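PDB 3C18: nucleotidyltransferase-like protein from Exiguobacterium sibiricum, which is of unestablished function but is probably a nucleotidyltransferase, joining a nucleotidyltransferase-like domain to a helical domain and a helix-turn-helix domain. Local coordinates for residues L42-R47 / L67-E72; M123-A128 / T250-D255; L160-V165 / V174-Q179; W238-L243 / V284-V289. All blocks are in the same frame, centred on the assembly; numbering follows the deposited sequence. Where two conformers were deposited one is given.

Interaction 1 (L42-R47 / L67-E72); sequences LLVITR and LHLVHE
Backbone hydrogen bonds form a parallel ladder between residues 42-46 and 67-71, whose short strand axes lie 17° apart. Leu42 O takes the N-H of His68, Val44 bonds through both its N and its O to His68 O and Val70 N, and Thr46 N reaches Val70 O. The first three of these bonds run nearly along the C=O axes. The last rung, Glu72 N to Thr46 O at 2.9 Å, comes from above the carbonyl plane, where the second strand gives way to a helix. His71 is the N-cap of that helix, its ND1 bonded to Gln73 N.

Among apolar contacts, CG1 of Val44, anti to the backbone N, meets Leu69 CD1 at 3.5 Å, while Val44 CG2 packs on Leu67 CD2 at 3.9 Å. On the opposite face, Leu43 CD1 crosses Val70 CG2 obliquely.

The charged contact lies past the strand ends. Arg47, extended from CG to NE, runs alongside Glu72, and NE gives a nearly straight bond of 2.6 Å to the syn lone pair of OE1, with guanidinium and carboxylate 23° from coplanar. A water joins Arg47 O to NE2 at the edge of the His71 ring.

Within the mixed nucleotidyltransferase-like sheet, strand 53-60 flanks the 67-71 side and strand 19-26 the 42-46 side, while helix 2-15 covers Leu42, Val44 and Leu67.

Interaction 2 (M123-A128 / T250-D255); sequences MSLSFA and TELKVD
One turn of helix 116-142 faces a short 3-10 turn leading into helix 253-265, with CA atoms 6.8 Å apart at Leu125 and Leu252 and 6.2 Å at Ala128 and Asp255. The two leucines carry the apolar part: CD2 of Leu125 crosses obliquely onto CD2 of Leu252 at 3.6 Å and also rests against Glu251 O at 3.3 Å. Leu252 CD2 lies over Ser124 CB as well, whose OG turns to Gly223 O. The contact thus joins the long helix of the YgxA-like substrate-binding family region to the helix-turn-helix region, and Leu81 of helix 72-81 packs on both Leu125 and Glu251. Further along, the methyl group of Ala128 lies 3.7 Å from Asp255 CB, and the carboxylate beyond it reaches the helix carbonyls through two waters: one donates to Ala128 O at 2.6 Å and to Asp255 OD1 at 3.1 Å, the other to Leu125 O and, weakly, to OD2. OD1 also forms a salt bridge with Arg132, one helical turn beyond Ala128.

Interaction 3 (L160-V165 / V174-Q179); sequences LARLSV and VVVWEQ
Two helices of the YgxA-like substrate-binding family region, 146-167 and 176-183, meet here across a short connection, the end of the first against the opening turn of the second, for which Val175 is the N-cap. Val176 points toward the first helix. Its CG2, anti to the backbone N, sits among Arg162 CG at 3.8 Å, Val165 CG2 at 3.9 Å and Ala161 CB at 4.1 Å. Its CG1 occupies the crowded position between N and the carbonyl carbon (chi1 78°) and lies over the rim of the Trp177 ring, on the same face as Ala161.

Val165 spreads its two methyl groups over Gln179, CG2 reaching CB at 3.8 Å and CG1 the amide NE2 at 3.7 Å, the side chains crossing at about a right angle. The Gln179 amide is held by the connection itself, OE1 accepting from Glu173 N and NE2 donating to His171 O. An alanine in place of Val165 would remove both methyl groups and probably loosen the packing against Val176 and the Gln179 stem. Trp177 also stacks on Tyr191, and its backbone N bonds to Asp148 of the second subunit, so this turn belongs to the dimer interface too. Over the indole, Ala161 CB makes a CH-pi contact, 3.8 Å from the six-membered ring centroid and 16° off its normal.

Interaction 4 (W238-L243 / V284-V289); sequences WTMHEL and VTYEPV
The indole of Trp238 carries Leu243 CD2 over one face, 3.4 Å above the plane and toward the rim, while Tyr286 O and the carbonyl carbon of Glu242 lie at its edge; Arg234 adds a cation-pi contact. The phenol ring of Tyr286 has Thr239 C at its edge and is met obliquely by the selenomethionine methyl of Met240, CE to CE2 at 3.9 Å, and by Leu243 CD1. Met240 reaches it with a chain bent at chi2 and chi3.

Along the backbone, Trp238 and Tyr286 form an antiparallel hydrogen-bonded pair: Trp238 N to Tyr286 O and Tyr286 N to Trp238 O, each 2.8 Å and in the carbonyl plane. Thr239 caps the helix that follows in a capping box, its OG1 accepting from Glu242 N and its N donating to Glu242 OE1, each at 3.0 Å. A water accepts from Met240 N and donates to Val284 O. The short strand 238-239 adds an outer strand to the hairpin 269-275/281-288, an arrangement consistent with a winged-helix fold in which that hairpin is the wing.

Tyr286 OH is hydrogen-bonded to His57 of the second subunit. An alanine at Tyr286 would remove ring and hydroxyl, and would probably leave Met240 and Leu243 poorly packed and lose that bond. The tyrosine is apolar along its ring and polar at its tip, so one side chain serves both the packing against the helix and the subunit contact.

Interaction 1 stands apart in the nucleotidyltransferase-like domain, its centre 27 Å from that of interaction 2 and 39 Å from that of interaction 4. Interactions 2 and 3 touch, Ser126 and Phe127 of helix 116-142 packing on Leu163 of helix 146-167, with Phe127 CD1 3.8 Å from Leu163 CD2; interaction 3 is nested within the loop that interaction 2 closes. Interaction 4 uses helix 240-245 and interaction 2 the start of the next, 253-265; their nearest atoms are about 6 Å apart. Interactions 2, 3 and 4 also meet the second subunit, whose sheet strand 53-60 reaches Lys253 and Tyr286. A glycerol, probably from the crystallisation liquor, lies about 4 Å from the side chain of Met240.

Interaction 1 (L42-R47 / L67-E72)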
loop_
_atom_site.group_PDB
_atom_site.type_symbol
_atom_site.label_atom_id
_atom_site.label_comp_id
_atom_site.label_asym_id
_atom_site.label_seq_id
_atom_site.Cartn_x
_atom_site.Cartn_y
_atom_site.Cartn_z
ATOM N N LEU A 42 -13.257 16.353 -14.329
ATOM C CA LEU A 42 -12.736 17.634 -13.931
ATOM C C LEU A 42 -11.874 17.429 -12.709
ATOM O O LEU A 42 -12.273 16.786 -11.760
ATOM C CB LEU A 42 -13.870 18.592 -13.568
ATOM C CG LEU A 42 -14.734 19.179 -14.669
ATOM C CD1 LEU A 42 -15.921 19.915 -14.047
ATOM C CD2 LEU A 42 -13.915 20.103 -15.563
ATOM N N LEU A 43 -10.691 18.013 -12.750
ATOM C CA LEU A 43 -9.754 17.965 -11.641
ATOM C C LEU A 43 -9.563 19.348 -11.108
ATOM O O LEU A 43 -9.047 20.237 -11.788
ATOM C CB LEU A 43 -8.405 17.369 -12.073
ATOM C CG LEU A 43 -7.282 17.462 -11.032
ATOM C CD1 LEU A 43 -7.546 16.489 -9.854
ATOM C CD2 LEU A 43 -5.922 17.196 -11.690
ATOM N N VAL A 44 -10.018 19.524 -9.882
ATOM C CA VAL A 44 -9.959 20.815 -9.195
ATOM C C VAL A 44 -8.891 20.743 -8.129
ATOM O O VAL A 44 -8.973 19.926 -7.233
ATOM C CB VAL A 44 -11.346 21.160 -8.526
ATOM C CG1 VAL A 44 -11.308 22.503 -7.860
ATOM C CG2 VAL A 44 -12.493 21.109 -9.585
ATOM N N ILE A 45 -7.856 21.578 -8.263
ATOM C CA ILE A 45 -6.797 21.660 -7.250
ATOM C C ILE A 45 -7.039 22.879 -6.376
ATOM O O ILE A 45 -7.216 24.005 -6.854
ATOM C CB ILE A 45 -5.391 21.673 -7.816
ATOM C CG1 ILE A 45 -5.175 20.450 -8.717
ATOM C CG2 ILE A 45 -4.363 21.572 -6.643
ATOM C CD1 ILE A 45 -5.658 20.647 -10.152
ATOM N N THR A 46 -7.014 22.617 -5.080
ATOM C CA THR A 46 -7.433 23.570 -4.086
ATOM C C THR A 46 -6.578 23.557 -2.816
ATOM O O THR A 46 -5.951 22.548 -2.472
ATOM C CB THR A 46 -8.910 23.235 -3.712
ATOM O OG1 THR A 46 -9.446 24.245 -2.871
ATOM C CG2 THR A 46 -9.005 21.926 -3.031
ATOM N N ARG A 47 -6.556 24.704 -2.138
ATOM C CA ARG A 47 -5.898 24.846 -0.850
ATOM C C ARG A 47 -6.918 24.910 0.245
ATOM O O ARG A 47 -6.613 25.198 1.392
ATOM C CB ARG A 47 -5.027 26.083 -0.798
ATOM C CG ARG A 47 -3.833 25.993 -1.650
ATOM C CD ARG A 47 -3.006 27.251 -1.570
ATOM N NE ARG A 47 -1.965 27.206 -2.573
ATOM C CZ ARG A 47 -1.182 28.229 -2.897
ATOM N NH1 ARG A 47 -1.327 29.393 -2.291
ATOM N NH2 ARG A 47 -0.251 28.084 -3.839
ATOM N N LEU A 67 -16.058 14.889 -10.819
ATOM C CA LEU A 67 -15.208 15.919 -10.282
ATOM C C LEU A 67 -14.325 15.402 -9.138
ATOM O O LEU A 67 -14.816 14.968 -8.080
ATOM C CB LEU A 67 -16.053 17.102 -9.852
ATOM C CG LEU A 67 -15.323 18.404 -9.550
ATOM C CD1 LEU A 67 -16.184 19.584 -9.863
ATOM C CD2 LEU A 67 -14.893 18.406 -8.092
ATOM N N HIS A 68 -13.022 15.454 -9.392
ATOM C CA HIS A 68 -11.996 15.169 -8.388
ATOM C C HIS A 68 -11.479 16.461 -7.766
ATOM O O HIS A 68 -10.949 17.315 -8.443
ATOM C CB HIS A 68 -10.864 14.334 -8.976
ATOM C CG HIS A 68 -11.244 12.891 -9.195
ATOM N ND1 HIS A 68 -10.607 11.845 -8.561
ATOM C CD2 HIS A 68 -12.227 12.331 -9.946
ATOM C CE1 HIS A 68 -11.162 10.700 -8.935
ATOM N NE2 HIS A 68 -12.155 10.969 -9.770
ATOM N N LEU A 69 -11.705 16.579 -6.465
ATOM C CA LEU A 69 -11.294 17.719 -5.656
ATOM C C LEU A 69 -10.124 17.233 -4.816
ATOM O O LEU A 69 -10.285 16.316 -4.009
ATOM C CB LEU A 69 -12.446 18.186 -4.740
ATOM C CG LEU A 69 -12.224 19.515 -3.998
ATOM C CD1 LEU A 69 -11.998 20.662 -4.963
ATOM C CD2 LEU A 69 -13.390 19.822 -3.091
ATOM N N VAL A 70 -8.946 17.808 -5.070
ATOM C CA VAL A 70 -7.709 17.391 -4.406
ATOM C C VAL A 70 -6.937 18.570 -3.853
ATOM O O VAL A 70 -6.831 19.587 -4.493
ATOM C CB VAL A 70 -6.795 16.671 -5.392
ATOM C CG1 VAL A 70 -5.547 16.154 -4.690
ATOM C CG2 VAL A 70 -7.558 15.520 -6.049
ATOM N N HIS A 71 -6.402 18.400 -2.663
ATOM C CA HIS A 71 -5.571 19.470 -2.059
ATOM C C HIS A 71 -4.231 19.507 -2.765
ATOM O O HIS A 71 -3.667 18.472 -3.100
ATOM C CB HIS A 71 -5.364 19.231 -0.562
ATOM C CG HIS A 71 -4.838 20.425 0.161
ATOM N ND1 HIS A 71 -3.531 20.847 0.029
ATOM C CD2 HIS A 71 -5.445 21.316 0.974
ATOM C CE1 HIS A 71 -3.350 21.935 0.753
ATOM N NE2 HIS A 71 -4.491 22.231 1.357
ATOM N N GLU A 72 -3.729 20.711 -2.977
ATOM C CA GLU A 72 -2.466 20.941 -3.675
ATOM C C GLU A 72 -1.304 20.136 -3.108
ATOM O O GLU A 72 -0.416 19.745 -3.845
ATOM C CB GLU A 72 -2.106 22.434 -3.649
ATOM C CG GLU A 72 -0.839 22.759 -4.401
ATOM C CD GLU A 72 -0.508 24.245 -4.403
ATOM O OE1 GLU A 72 -1.350 25.038 -3.967
ATOM O OE2 GLU A 72 0.598 24.620 -4.843
HETATM O O HOH W 1 -4.380 24.333 3.207
#

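Interaction 2 (M123-A128 / T250-D255)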
loop_
_atom_site.group_PDB
_atom_site.type_symbol
_atom_site.label_atom_id
_atom_site.label_comp_id
_atom_site.label_asym_id
_atom_site.label_seq_id
_atom_site.Cartn_x
_atom_site.Cartn_y
_atom_site.Cartn_z
HETATM N N MSE A 123 13.694 5.437 -5.478
HETATM C CA MSE A 123 14.599 4.306 -5.593
HETATM C C MSE A 123 14.738 3.657 -4.249
HETATM O O MSE A 123 14.737 2.452 -4.157
HETATM C CB MSE A 123 15.964 4.677 -6.184
HETATM C CG MSE A 123 15.919 4.974 -7.644
HETATM SE SE MSE A 123 17.680 5.026 -8.457
HETATM C CE MSE A 123 18.380 6.613 -7.596
ATOM N N SER A 124 14.774 4.440 -3.184
ATOM C CA SER A 124 14.869 3.859 -1.826
ATOM C C SER A 124 13.586 3.135 -1.459
ATOM O O SER A 124 13.613 2.122 -0.825
ATOM C CB SER A 124 15.189 4.910 -0.766
ATOM O OG SER A 124 16.506 5.458 -0.955
ATOM N N LEU A 125 12.452 3.683 -1.872
ATOM C CA LEU A 125 11.157 3.051 -1.605
ATOM C C LEU A 125 11.008 1.738 -2.365
ATOM O O LEU A 125 10.496 0.778 -1.856
ATOM C CB LEU A 125 10.001 4.012 -1.901
ATOM C CG LEU A 125 9.929 5.207 -0.912
ATOM C CD1 LEU A 125 9.022 6.367 -1.394
ATOM C CD2 LEU A 125 9.426 4.695 0.436
ATOM N N SER A 126 11.519 1.691 -3.583
ATOM C CA SER A 126 11.446 0.478 -4.407
ATOM C C SER A 126 12.380 -0.590 -3.852
ATOM O O SER A 126 12.042 -1.784 -3.703
ATOM C CB SER A 126 11.835 0.832 -5.849
ATOM O OG SER A 126 11.653 -0.257 -6.721
ATOM N N PHE A 127 13.567 -0.140 -3.516
ATOM C CA PHE A 127 14.583 -1.010 -2.959
ATOM C C PHE A 127 14.100 -1.576 -1.617
ATOM O O PHE A 127 14.295 -2.749 -1.290
ATOM C CB PHE A 127 15.896 -0.245 -2.740
ATOM C CG PHE A 127 17.009 -1.115 -2.276
ATOM C CD1 PHE A 127 17.795 -1.787 -3.203
ATOM C CD2 PHE A 127 17.261 -1.298 -0.916
ATOM C CE1 PHE A 127 18.816 -2.633 -2.788
ATOM C CE2 PHE A 127 18.292 -2.153 -0.489
ATOM C CZ PHE A 127 19.067 -2.820 -1.434
ATOM N N ALA A 128 13.437 -0.738 -0.840
ATOM C CA ALA A 128 12.908 -1.199 0.480
ATOM C C ALA A 128 11.939 -2.378 0.299
ATOM O O ALA A 128 11.953 -3.402 1.030
ATOM C CB ALA A 128 12.202 -0.037 1.185
ATOM N N THR A 250 10.353 10.584 6.227
ATOM C CA THR A 250 8.951 10.268 6.569
ATOM C C THR A 250 8.419 9.079 5.818
ATOM O O THR A 250 7.811 8.186 6.360
ATOM C CB THR A 250 8.006 11.444 6.225
ATOM O OG1 THR A 250 8.237 12.527 7.132
ATOM C CG2 THR A 250 6.528 11.010 6.287
ATOM N N GLU A 251 8.633 9.102 4.524
ATOM C CA GLU A 251 8.091 8.048 3.640
ATOM C C GLU A 251 8.802 6.726 3.826
ATOM O O GLU A 251 8.321 5.691 3.392
ATOM C CB GLU A 251 8.183 8.459 2.175
ATOM C CG GLU A 251 7.418 9.741 1.832
ATOM C CD GLU A 251 5.901 9.595 2.036
ATOM O OE1 GLU A 251 5.358 8.475 1.885
ATOM O OE2 GLU A 251 5.260 10.619 2.322
ATOM N N LEU A 252 9.941 6.767 4.507
ATOM C CA LEU A 252 10.743 5.564 4.678
ATOM C C LEU A 252 10.593 4.987 6.063
ATOM O O LEU A 252 11.161 3.952 6.354
ATOM C CB LEU A 252 12.215 5.863 4.421
ATOM C CG LEU A 252 12.663 6.031 2.970
ATOM C CD1 LEU A 252 14.107 6.583 2.919
ATOM C CD2 LEU A 252 12.534 4.689 2.254
ATOM N N LYS A 253 9.789 5.623 6.914
ATOM C CA LYS A 253 9.673 5.157 8.317
ATOM C C LYS A 253 9.398 3.666 8.405
ATOM O O LYS A 253 9.989 2.940 9.202
ATOM C CB LYS A 253 8.594 5.911 9.113
ATOM C CG LYS A 253 8.975 7.300 9.488
ATOM C CD LYS A 253 7.881 8.017 10.282
ATOM C CE LYS A 253 7.553 7.391 11.625
ATOM N NZ LYS A 253 6.718 8.351 12.474
ATOM N N VAL A 254 8.521 3.197 7.547
ATOM C CA VAL A 254 8.041 1.825 7.673
ATOM C C VAL A 254 9.120 0.807 7.435
ATOM O O VAL A 254 9.052 -0.341 7.932
ATOM C CB VAL A 254 6.859 1.554 6.730
ATOM C CG1 VAL A 254 6.621 0.063 6.579
ATOM C CG2 VAL A 254 5.614 2.236 7.286
ATOM N N ASP A 255 10.127 1.226 6.669
ATOM C CA ASP A 255 11.190 0.291 6.245
ATOM C C ASP A 255 12.592 0.637 6.718
ATOM O O ASP A 255 13.546 -0.034 6.398
ATOM C CB ASP A 255 11.183 0.189 4.712
ATOM C CG ASP A 255 10.057 -0.734 4.190
ATOM O OD1 ASP A 255 10.045 -1.956 4.540
ATOM O OD2 ASP A 255 9.211 -0.222 3.421
HETATM O O HOH W 2 8.859 1.256 0.431
HETATM O O HOH W 3 12.733 -3.225 3.507
#

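Interaction 3 (L160-V165 / V174-Q179)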
loop_
_atom_site.group_PDB
_atom_site.type_symbol
_atom_site.label_atom_id
_atom_site.label_comp_id
_atom_site.label_asym_id
_atom_site.label_seq_id
_atom_site.Cartn_x
_atom_site.Cartn_y
_atom_site.Cartn_z
ATOM N N LEU A 160 12.110 -5.010 -8.441
ATOM C CA LEU A 160 13.470 -4.925 -9.013
ATOM C C LEU A 160 13.440 -4.316 -10.417
ATOM O O LEU A 160 14.337 -3.571 -10.828
ATOM C CB LEU A 160 14.112 -6.314 -9.048
ATOM C CG LEU A 160 15.529 -6.515 -9.625
ATOM C CD1 LEU A 160 16.594 -5.887 -8.801
ATOM C CD2 LEU A 160 15.843 -7.999 -9.816
ATOM N N ALA A 161 12.393 -4.639 -11.147
ATOM C CA ALA A 161 12.163 -4.092 -12.504
ATOM C C ALA A 161 11.874 -2.599 -12.403
ATOM O O ALA A 161 12.366 -1.820 -13.160
ATOM C CB ALA A 161 10.988 -4.772 -13.173
ATOM N N ARG A 162 11.075 -2.201 -11.415
ATOM C CA ARG A 162 10.721 -0.776 -11.213
ATOM C C ARG A 162 11.964 0.019 -10.804
ATOM O O ARG A 162 12.230 1.105 -11.319
ATOM C CB ARG A 162 9.588 -0.621 -10.180
ATOM C CG ARG A 162 8.228 -1.144 -10.691
ATOM C CD ARG A 162 7.171 -1.214 -9.598
ATOM N NE ARG A 162 7.107 0.030 -8.853
ATOM C CZ ARG A 162 6.436 1.106 -9.242
ATOM N NH1 ARG A 162 5.778 1.090 -10.379
ATOM N NH2 ARG A 162 6.445 2.201 -8.498
ATOM N N LEU A 163 12.761 -0.568 -9.927
ATOM C CA LEU A 163 14.022 0.050 -9.473
ATOM C C LEU A 163 14.977 0.212 -10.618
ATOM O O LEU A 163 15.608 1.273 -10.811
ATOM C CB LEU A 163 14.654 -0.780 -8.357
ATOM C CG LEU A 163 16.011 -0.335 -7.841
ATOM C CD1 LEU A 163 16.025 1.093 -7.339
ATOM C CD2 LEU A 163 16.409 -1.286 -6.753
ATOM N N SER A 164 15.052 -0.823 -11.432
ATOM C CA SER A 164 15.956 -0.818 -12.581
ATOM C C SER A 164 15.586 0.277 -13.571
ATOM O O SER A 164 16.443 0.903 -14.178
ATOM C CB SER A 164 15.975 -2.190 -13.240
ATOM O OG SER A 164 16.366 -3.155 -12.280
ATOM N N VAL A 165 14.292 0.534 -13.679
ATOM C CA VAL A 165 13.773 1.580 -14.558
ATOM C C VAL A 165 14.133 2.957 -13.978
ATOM O O VAL A 165 14.641 3.832 -14.679
ATOM C CB VAL A 165 12.259 1.465 -14.789
ATOM C CG1 VAL A 165 11.719 2.682 -15.526
ATOM C CG2 VAL A 165 11.968 0.193 -15.570
ATOM N N VAL A 174 2.972 1.115 -16.031
ATOM C CA VAL A 174 2.191 -0.117 -15.838
ATOM C C VAL A 174 2.844 -1.274 -16.584
ATOM O O VAL A 174 2.766 -2.425 -16.166
ATOM C CB VAL A 174 0.698 0.037 -16.276
ATOM C CG1 VAL A 174 -0.058 -1.276 -16.068
ATOM C CG2 VAL A 174 0.028 1.149 -15.472
ATOM N N VAL A 175 3.501 -0.944 -17.683
ATOM C CA VAL A 175 4.172 -1.953 -18.510
ATOM C C VAL A 175 5.648 -1.959 -18.211
ATOM O O VAL A 175 6.498 -1.815 -19.091
ATOM C CB VAL A 175 3.948 -1.781 -20.036
ATOM C CG1 VAL A 175 2.486 -2.046 -20.368
ATOM C CG2 VAL A 175 4.433 -0.395 -20.542
ATOM N N VAL A 176 5.944 -2.171 -16.952
ATOM C CA VAL A 176 7.319 -2.112 -16.473
ATOM C C VAL A 176 8.267 -3.152 -17.083
ATOM O O VAL A 176 9.449 -2.861 -17.305
ATOM C CB VAL A 176 7.383 -2.187 -14.943
ATOM C CG1 VAL A 176 7.202 -3.639 -14.479
ATOM C CG2 VAL A 176 8.702 -1.568 -14.461
ATOM N N TRP A 177 7.775 -4.355 -17.360
ATOM C CA TRP A 177 8.646 -5.416 -17.949
ATOM C C TRP A 177 9.120 -5.046 -19.343
ATOM O O TRP A 177 10.215 -5.409 -19.776
ATOM C CB TRP A 177 7.986 -6.814 -17.961
ATOM C CG TRP A 177 7.950 -7.394 -16.596
ATOM C CD1 TRP A 177 6.857 -7.634 -15.836
ATOM C CD2 TRP A 177 9.081 -7.698 -15.778
ATOM N NE1 TRP A 177 7.227 -8.094 -14.596
ATOM C CE2 TRP A 177 8.591 -8.150 -14.535
ATOM C CE3 TRP A 177 10.457 -7.633 -15.972
ATOM C CZ2 TRP A 177 9.431 -8.549 -13.497
ATOM C CZ3 TRP A 177 11.299 -8.038 -14.929
ATOM C CH2 TRP A 177 10.781 -8.481 -13.714
ATOM N N GLU A 178 8.272 -4.300 -20.032
ATOM C CA GLU A 178 8.602 -3.804 -21.376
ATOM C C GLU A 178 9.751 -2.819 -21.250
ATOM O O GLU A 178 10.729 -2.879 -21.978
ATOM C CB GLU A 178 7.405 -3.075 -21.998
ATOM C CG GLU A 178 6.142 -3.928 -22.138
ATOM C CD GLU A 178 6.204 -4.873 -23.317
ATOM O OE1 GLU A 178 7.321 -5.090 -23.840
ATOM O OE2 GLU A 178 5.135 -5.392 -23.724
ATOM N N GLN A 179 9.580 -1.894 -20.318
ATOM C CA GLN A 179 10.583 -0.870 -20.024
ATOM C C GLN A 179 11.883 -1.528 -19.636
ATOM O O GLN A 179 12.943 -1.087 -20.041
ATOM C CB GLN A 179 10.151 0.034 -18.871
ATOM C CG GLN A 179 9.000 0.975 -19.142
ATOM C CD GLN A 179 8.675 1.881 -17.953
ATOM O OE1 GLN A 179 8.076 1.444 -16.962
ATOM N NE2 GLN A 179 9.031 3.165 -18.061
#

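Interaction 4 (W238-L243 / V284-V289)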
loop_
_atom_site.group_PDB
_atom_site.type_symbol
_atom_site.label_atom_id
_atom_site.label_comp_id
_atom_site.label_asym_id
_atom_site.label_seq_id
_atom_site.Cartn_x
_atom_site.Cartn_y
_atom_site.Cartn_z
ATOM N N TRP A 238 23.534 8.886 14.240
ATOM C CA TRP A 238 22.129 9.100 14.509
ATOM C C TRP A 238 21.595 8.022 15.387
ATOM O O TRP A 238 21.964 6.847 15.222
ATOM C CB TRP A 238 21.339 8.985 13.240
ATOM C CG TRP A 238 21.617 9.982 12.192
ATOM C CD1 TRP A 238 22.740 10.084 11.430
ATOM C CD2 TRP A 238 20.709 10.968 11.709
ATOM N NE1 TRP A 238 22.588 11.108 10.519
ATOM C CE2 TRP A 238 21.367 11.685 10.697
ATOM C CE3 TRP A 238 19.419 11.339 12.053
ATOM C CZ2 TRP A 238 20.755 12.698 9.988
ATOM C CZ3 TRP A 238 18.825 12.374 11.360
ATOM C CH2 TRP A 238 19.491 13.036 10.338
ATOM N N THR A 239 20.683 8.383 16.295
ATOM C CA THR A 239 19.935 7.320 17.001
ATOM C C THR A 239 18.798 6.892 16.052
ATOM O O THR A 239 18.441 7.609 15.148
ATOM C CB THR A 239 19.321 7.820 18.310
ATOM O OG1 THR A 239 18.361 8.836 18.016
ATOM C CG2 THR A 239 20.363 8.369 19.242
HETATM N N MSE A 240 18.212 5.726 16.279
HETATM C CA MSE A 240 17.080 5.284 15.467
HETATM C C MSE A 240 15.951 6.273 15.581
HETATM O O MSE A 240 15.329 6.643 14.604
HETATM C CB MSE A 240 16.578 3.901 15.917
HETATM C CG MSE A 240 15.376 3.365 15.159
HETATM SE SE MSE A 240 15.602 3.385 13.207
HETATM C CE MSE A 240 17.000 2.069 12.910
ATOM N N HIS A 241 15.680 6.703 16.796
ATOM C CA HIS A 241 14.570 7.673 17.015
ATOM C C HIS A 241 14.777 8.944 16.219
ATOM O O HIS A 241 13.860 9.494 15.617
ATOM C CB HIS A 241 14.353 7.965 18.495
ATOM C CG HIS A 241 13.104 8.729 18.776
ATOM N ND1 HIS A 241 11.877 8.332 18.291
ATOM C CD2 HIS A 241 12.881 9.842 19.516
ATOM C CE1 HIS A 241 10.958 9.188 18.700
ATOM N NE2 HIS A 241 11.536 10.107 19.452
ATOM N N GLU A 242 16.004 9.380 16.162
ATOM C CA GLU A 242 16.344 10.604 15.422
ATOM C C GLU A 242 16.072 10.425 13.919
ATOM O O GLU A 242 15.619 11.318 13.214
ATOM C CB GLU A 242 17.794 10.978 15.651
ATOM C CG GLU A 242 18.021 11.608 17.023
ATOM C CD GLU A 242 19.500 11.872 17.338
ATOM O OE1 GLU A 242 20.387 11.306 16.672
ATOM O OE2 GLU A 242 19.777 12.637 18.298
ATOM N N LEU A 243 16.410 9.264 13.435
ATOM C CA LEU A 243 16.181 8.907 12.023
ATOM C C LEU A 243 14.682 8.850 11.744
ATOM O O LEU A 243 14.175 9.383 10.745
ATOM C CB LEU A 243 16.829 7.555 11.679
ATOM C CG LEU A 243 18.347 7.426 11.468
ATOM C CD1 LEU A 243 18.746 5.968 11.291
ATOM C CD2 LEU A 243 18.832 8.228 10.275
ATOM N N VAL A 284 21.653 2.986 20.648
ATOM C CA VAL A 284 22.268 2.484 19.438
ATOM C C VAL A 284 22.330 3.627 18.468
ATOM O O VAL A 284 21.381 4.398 18.356
ATOM C CB VAL A 284 21.473 1.344 18.832
ATOM C CG1 VAL A 284 22.268 0.689 17.744
ATOM C CG2 VAL A 284 21.078 0.354 19.982
ATOM N N THR A 285 23.474 3.741 17.779
ATOM C CA THR A 285 23.706 4.843 16.838
ATOM C C THR A 285 24.258 4.309 15.530
ATOM O O THR A 285 24.834 3.203 15.471
ATOM C CB THR A 285 24.632 5.941 17.429
ATOM O OG1 THR A 285 25.954 5.431 17.588
ATOM C CG2 THR A 285 24.142 6.407 18.787
ATOM N N TYR A 286 23.929 5.040 14.486
ATOM C CA TYR A 286 24.181 4.635 13.105
ATOM C C TYR A 286 24.806 5.747 12.318
ATOM O O TYR A 286 24.447 6.939 12.456
ATOM C CB TYR A 286 22.878 4.261 12.428
ATOM C CG TYR A 286 22.088 3.235 13.194
ATOM C CD1 TYR A 286 22.399 1.908 13.122
ATOM C CD2 TYR A 286 21.062 3.618 14.046
ATOM C CE1 TYR A 286 21.679 0.971 13.835
ATOM C CE2 TYR A 286 20.336 2.674 14.758
ATOM C CZ TYR A 286 20.654 1.336 14.633
ATOM O OH TYR A 286 19.967 0.352 15.332
ATOM N N GLU A 287 25.765 5.364 11.488
ATOM C CA GLU A 287 26.490 6.370 10.712
ATOM C C GLU A 287 26.890 5.804 9.349
ATOM O O GLU A 287 27.356 4.693 9.295
ATOM C CB GLU A 287 27.765 6.767 11.467
ATOM C CG GLU A 287 28.382 8.084 11.020
ATOM C CD GLU A 287 29.588 8.474 11.882
ATOM O OE1 GLU A 287 30.125 7.577 12.586
ATOM O OE2 GLU A 287 29.960 9.680 11.865
ATOM N N PRO A 288 26.708 6.570 8.272
ATOM C CA PRO A 288 27.171 6.035 6.996
ATOM C C PRO A 288 28.687 5.958 6.961
ATOM O O PRO A 288 29.391 6.854 7.435
ATOM C CB PRO A 288 26.654 7.040 5.955
ATOM C CG PRO A 288 25.915 8.097 6.717
ATOM C CD PRO A 288 26.298 7.975 8.169
ATOM N N VAL A 289 29.157 4.842 6.433
ATOM C CA VAL A 289 30.580 4.575 6.288
ATOM C C VAL A 289 31.117 5.278 5.047
ATOM O O VAL A 289 30.413 5.477 4.041
ATOM C CB VAL A 289 30.865 3.058 6.202
ATOM C CG1 VAL A 289 32.288 2.792 5.782
ATOM C CG2 VAL A 289 30.582 2.422 7.531
HETATM O O HOH W 4 18.981 4.285 19.046
#